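PDB 3QXI: enoyl-CoA hydratase EchA1 from Mycobacterium marinum, which probably catalyses the reversible addition of water across the double bond of trans-2-enoyl-CoA thioesters, as crotonase-family enoyl-CoA hydratases do in fatty acid metabolism. Local coordinates for residues 215-218 against 219-223; 227-230 against 231-235. All blocks are in the same frame, centred on the assembly; numbering follows the deposited sequence.

Contacts 1 and 2 sit on consecutive helices near the C-terminal end of a crotonase-fold chain: contact 1 toward the end of helix 209-221, contact 2 where a loop leads into helix 230-243. Their centres are about 11 Å apart, and they touch where Ile218 CG2 packs 3.6 Å from Gln234 OE1. Contact 1 is partly buried: its helix carries a salt bridge at the exposed side, while isoleucines and a lysine on its other sides are buried. Contact 2 lies at the surface, its centre about 26 Å from the chain centre, and bridging waters carry part of its hydrogen bonding. Both contacts also touch the second subunit of the three-chain assembly, consistent with a part for this helix pair in the interface.

Contact 1. Residues 215-218 against 219-223; sequences TKRI and ITESR
Arg217 and Glu221, one helical turn apart, form a salt bridge on the outer side of helix 209-221. The arginine approaches side-on with two nitrogens: NH2 meets Glu221 OE2 at 2.7 Å on the oxygen's syn side, and that oxygen lies in the guanidinium plane, while NE reaches Glu221 OE1 at 3.1 Å from above the carboxylate plane. Guanidinium and carboxylate are therefore not coplanar but turned 59° apart. A bend at chi3 (80°) brings the arginine's end back to an otherwise extended glutamate. Long, flexible side chains suit this i to i+4 spacing.

On another side, Thr220 leans back over the preceding turn. With OG1 beside its own backbone N (chi1 -51°), the hydroxyl donates to Lys216 O at 2.6 Å from above the carbonyl plane, while Thr220 N donates to the same oxygen at 3.0 Å. The threonine thus satisfies its hydroxyl within the helix. Lys216 instead runs extended away from the helix, its NZ making a salt bridge with Asp125 and hydrogen bonds to the carbonyls of Lys103 and Pro101. Ile218 suits a largely apolar seam between Ile237 and Leu238 of helix 230-243 and Leu151 of the second subunit. The chemistry implies a division of labour: one ion pair ties successive turns together, while Lys216 spends its charge on joining the helix to the rest of the chain.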
loop_
_atom_site.group_PDB
_atom_site.type_symbol
_atom_site.label_atom_id
_atom_site.label_comp_id
_atom_site.label_asym_id
_atom_site.label_seq_id
_atom_site.Cartn_x
_atom_site.Cartn_y
_atom_site.Cartn_z
ATOM N N THR B 215 12.300 15.286 6.238
ATOM C CA THR B 215 11.178 14.844 5.412
ATOM C C THR B 215 11.323 13.335 5.050
ATOM O O THR B 215 10.380 12.566 5.220
ATOM C CB THR B 215 11.046 15.738 4.136
ATOM O OG1 THR B 215 10.551 17.042 4.489
ATOM C CG2 THR B 215 10.101 15.148 3.112
ATOM N N LYS B 216 12.507 12.925 4.588
ATOM C CA LYS B 216 12.770 11.518 4.351
ATOM C C LYS B 216 12.512 10.699 5.622
ATOM O O LYS B 216 11.888 9.642 5.540
ATOM C CB LYS B 216 14.204 11.277 3.829
ATOM C CG LYS B 216 14.612 9.786 3.771
ATOM C CD LYS B 216 16.004 9.609 3.170
ATOM C CE LYS B 216 16.603 8.226 3.467
ATOM N NZ LYS B 216 17.676 7.908 2.415
ATOM N N ARG B 217 12.962 11.190 6.778
ATOM C CA ARG B 217 12.852 10.446 8.052
ATOM C C ARG B 217 11.419 10.184 8.434
ATOM O O ARG B 217 11.069 9.109 8.935
ATOM C CB ARG B 217 13.472 11.218 9.215
ATOM C CG ARG B 217 14.848 10.756 9.608
ATOM C CD ARG B 217 15.155 11.220 11.023
ATOM N NE ARG B 217 14.527 10.333 11.986
ATOM C CZ ARG B 217 14.554 10.499 13.304
ATOM N NH1 ARG B 217 15.179 11.536 13.850
ATOM N NH2 ARG B 217 13.920 9.630 14.080
ATOM N N ILE B 218 10.590 11.197 8.246
ATOM C CA ILE B 218 9.193 11.064 8.578
ATOM C C ILE B 218 8.503 10.083 7.633
ATOM O O ILE B 218 7.792 9.190 8.089
ATOM C CB ILE B 218 8.489 12.419 8.629
ATOM C CG1 ILE B 218 9.068 13.239 9.764
ATOM C CG2 ILE B 218 7.004 12.262 8.851
ATOM C CD1 ILE B 218 8.770 14.673 9.616
ATOM N N ILE B 219 8.710 10.235 6.327
ATOM C CA ILE B 219 8.103 9.303 5.388
ATOM C C ILE B 219 8.451 7.857 5.821
ATOM O O ILE B 219 7.557 7.019 5.950
ATOM C CB ILE B 219 8.590 9.535 3.962
ATOM C CG1 ILE B 219 8.385 10.990 3.492
ATOM C CG2 ILE B 219 8.004 8.514 3.006
ATOM C CD1 ILE B 219 7.002 11.396 3.215
ATOM N N THR B 220 9.742 7.609 6.066
ATOM C CA THR B 220 10.293 6.285 6.344
ATOM C C THR B 220 9.779 5.709 7.645
ATOM O O THR B 220 9.380 4.559 7.697
ATOM C CB THR B 220 11.842 6.351 6.547
ATOM O OG1 THR B 220 12.439 7.060 5.464
ATOM C CG2 THR B 220 12.455 4.926 6.685
ATOM N N GLU B 221 9.856 6.500 8.711
ATOM C CA GLU B 221 9.601 5.978 10.065
ATOM C C GLU B 221 8.107 5.928 10.377
ATOM O O GLU B 221 7.666 5.046 11.135
ATOM C CB GLU B 221 10.371 6.784 11.100
ATOM C CG GLU B 221 11.865 6.790 10.790
ATOM C CD GLU B 221 12.693 7.402 11.855
ATOM O OE1 GLU B 221 13.920 7.356 11.715
ATOM O OE2 GLU B 221 12.144 7.942 12.836
ATOM N N SER B 222 7.344 6.833 9.754
ATOM C CA SER B 222 5.928 6.991 10.085
ATOM C C SER B 222 5.098 5.697 9.975
ATOM O O SER B 222 4.082 5.547 10.657
ATOM C CB SER B 222 5.297 8.129 9.282
ATOM O OG SER B 222 5.300 7.831 7.914
ATOM N N ARG B 223 5.537 4.743 9.161
ATOM C CA ARG B 223 4.765 3.501 9.019
ATOM C C ARG B 223 4.745 2.746 10.345
ATOM O O ARG B 223 3.794 1.989 10.626
ATOM C CB ARG B 223 5.252 2.619 7.847
ATOM C CG ARG B 223 6.434 1.669 8.135
ATOM C CD ARG B 223 6.690 0.682 6.964
ATOM N NE ARG B 223 6.790 1.356 5.658
ATOM C CZ ARG B 223 5.906 1.236 4.660
ATOM N NH1 ARG B 223 4.838 0.431 4.769
ATOM N NH2 ARG B 223 6.111 1.908 3.532
#

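Contact 2. Residues 227-230 against 231-235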
loop_
_atom_site.group_PDB
_atom_site.type_symbol
_atom_site.label_atom_id
_atom_site.label_comp_id
_atom_site.label_asym_id
_atom_site.label_seq_id
_atom_site.Cartn_x
_atom_site.Cartn_y
_atom_site.Cartn_z
ATOM N N LEU B 227 -1.571 5.632 15.267
ATOM C CA LEU B 227 -2.443 6.778 14.971
ATOM C C LEU B 227 -2.391 7.808 16.105
ATOM O O LEU B 227 -2.259 9.028 15.899
ATOM C CB LEU B 227 -3.885 6.282 14.793
ATOM C CG LEU B 227 -4.260 5.394 13.594
ATOM C CD1 LEU B 227 -5.779 5.247 13.517
ATOM C CD2 LEU B 227 -3.701 5.924 12.273
ATOM N N ASP B 228 -2.450 7.258 17.305
ATOM C CA ASP B 228 -2.434 7.983 18.559
ATOM C C ASP B 228 -1.118 8.675 18.860
ATOM O O ASP B 228 -1.113 9.684 19.541
ATOM C CB ASP B 228 -2.725 6.999 19.682
ATOM C CG ASP B 228 -3.792 7.486 20.576
ATOM O OD1 ASP B 228 -4.819 7.981 20.028
ATOM O OD2 ASP B 228 -3.612 7.382 21.823
ATOM N N THR B 229 -0.004 8.131 18.375
ATOM C CA THR B 229 1.271 8.789 18.663
ATOM C C THR B 229 1.961 9.498 17.503
ATOM O O THR B 229 2.912 10.232 17.721
ATOM C CB THR B 229 2.256 7.819 19.289
ATOM O OG1 THR B 229 2.497 6.768 18.369
ATOM C CG2 THR B 229 1.709 7.289 20.622
ATOM N N ARG B 230 1.503 9.292 16.271
ATOM C CA ARG B 230 2.315 9.689 15.148
ATOM C C ARG B 230 2.544 11.196 15.043
ATOM O O ARG B 230 3.623 11.618 14.640
ATOM C CB ARG B 230 1.799 9.109 13.828
ATOM C CG ARG B 230 0.421 9.525 13.419
ATOM C CD ARG B 230 -0.008 8.734 12.171
ATOM N NE ARG B 230 -1.343 9.142 11.715
ATOM C CZ ARG B 230 -1.912 8.723 10.586
ATOM N NH1 ARG B 230 -1.250 7.874 9.800
ATOM N NH2 ARG B 230 -3.151 9.145 10.252
ATOM N N PHE B 231 1.562 12.013 15.398
ATOM C CA PHE B 231 1.799 13.462 15.331
ATOM C C PHE B 231 2.835 13.946 16.320
ATOM O O PHE B 231 3.593 14.848 16.015
ATOM C CB PHE B 231 0.501 14.267 15.423
ATOM C CG PHE B 231 -0.173 14.411 14.102
ATOM C CD1 PHE B 231 0.154 15.467 13.264
ATOM C CD2 PHE B 231 -1.082 13.472 13.675
ATOM C CE1 PHE B 231 -0.446 15.605 12.024
ATOM C CE2 PHE B 231 -1.706 13.599 12.437
ATOM C CZ PHE B 231 -1.390 14.658 11.614
ATOM N N ALA B 232 2.898 13.307 17.484
ATOM C CA ALA B 232 3.849 13.705 18.517
ATOM C C ALA B 232 5.239 13.253 18.102
ATOM O O ALA B 232 6.216 13.988 18.288
ATOM C CB ALA B 232 3.464 13.083 19.869
ATOM N N GLN B 233 5.329 12.047 17.536
ATOM C CA GLN B 233 6.618 11.534 17.035
ATOM C C GLN B 233 7.153 12.378 15.880
ATOM O O GLN B 233 8.356 12.693 15.839
ATOM C CB GLN B 233 6.535 10.063 16.663
ATOM C CG GLN B 233 6.128 9.211 17.887
ATOM C CD GLN B 233 6.471 7.719 17.748
ATOM O OE1 GLN B 233 7.633 7.318 17.913
ATOM N NE2 GLN B 233 5.449 6.885 17.494
ATOM N N GLN B 234 6.252 12.790 14.990
ATOM C CA GLN B 234 6.617 13.661 13.883
ATOM C C GLN B 234 7.159 14.962 14.464
ATOM O O GLN B 234 8.221 15.422 14.049
ATOM C CB GLN B 234 5.405 13.907 12.968
ATOM C CG GLN B 234 5.646 14.798 11.754
ATOM C CD GLN B 234 4.401 15.010 10.893
ATOM O OE1 GLN B 234 4.328 14.502 9.765
ATOM N NE2 GLN B 234 3.423 15.772 11.412
ATOM N N MET B 235 6.441 15.526 15.445
ATOM C CA MET B 235 6.824 16.816 16.053
ATOM C C MET B 235 8.261 16.855 16.596
ATOM O O MET B 235 8.930 17.884 16.487
ATOM C CB MET B 235 5.831 17.238 17.140
ATOM C CG MET B 235 6.153 18.582 17.817
ATOM S SD MET B 235 6.280 19.946 16.651
ATOM C CE MET B 235 4.561 20.438 16.468
HETATM O O HOH W 1 -1.203 11.355 16.680
HETATM O O HOH W 2 0.201 12.241 18.787
#
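Arg230 and Gln234 meet across the N-terminal first turn of helix 230-243, and Arg230 has the most surface buried here. Its carbonyl oxygen accepts from Gln234 N at 2.9 Å, a regular helical bond, while chi1 of 62° sets its CG between the backbone N and the carbonyl carbon. From there the chain runs extended to NE, and Leu227 CD2 covers one guanidinium face from 3.7 Å above its centre. A long arginine suits this edge, since NH1 goes on to a salt bridge with Glu156 of the second subunit. Phe231 turns its ring to the same interface, packing on Thr97 of that subunit.

Thr229, just before, supplies the carbonyl that Gln233 N meets at 3.0 Å, with a weak second bond from Ala232 N. Thr229 and Gln233 side chains lie side by side, pointing the same way; a short, branched hydroxyl suits Thr229 here, because OG1 is hydrogen-bonded to Ser226 OG. Two waters extend the helical pattern backward into the loop: one joins Asp228 O to Ala232 N, and the other donates to Leu227 O at 2.7 Å and accepts from Phe231 N at 3.1 Å.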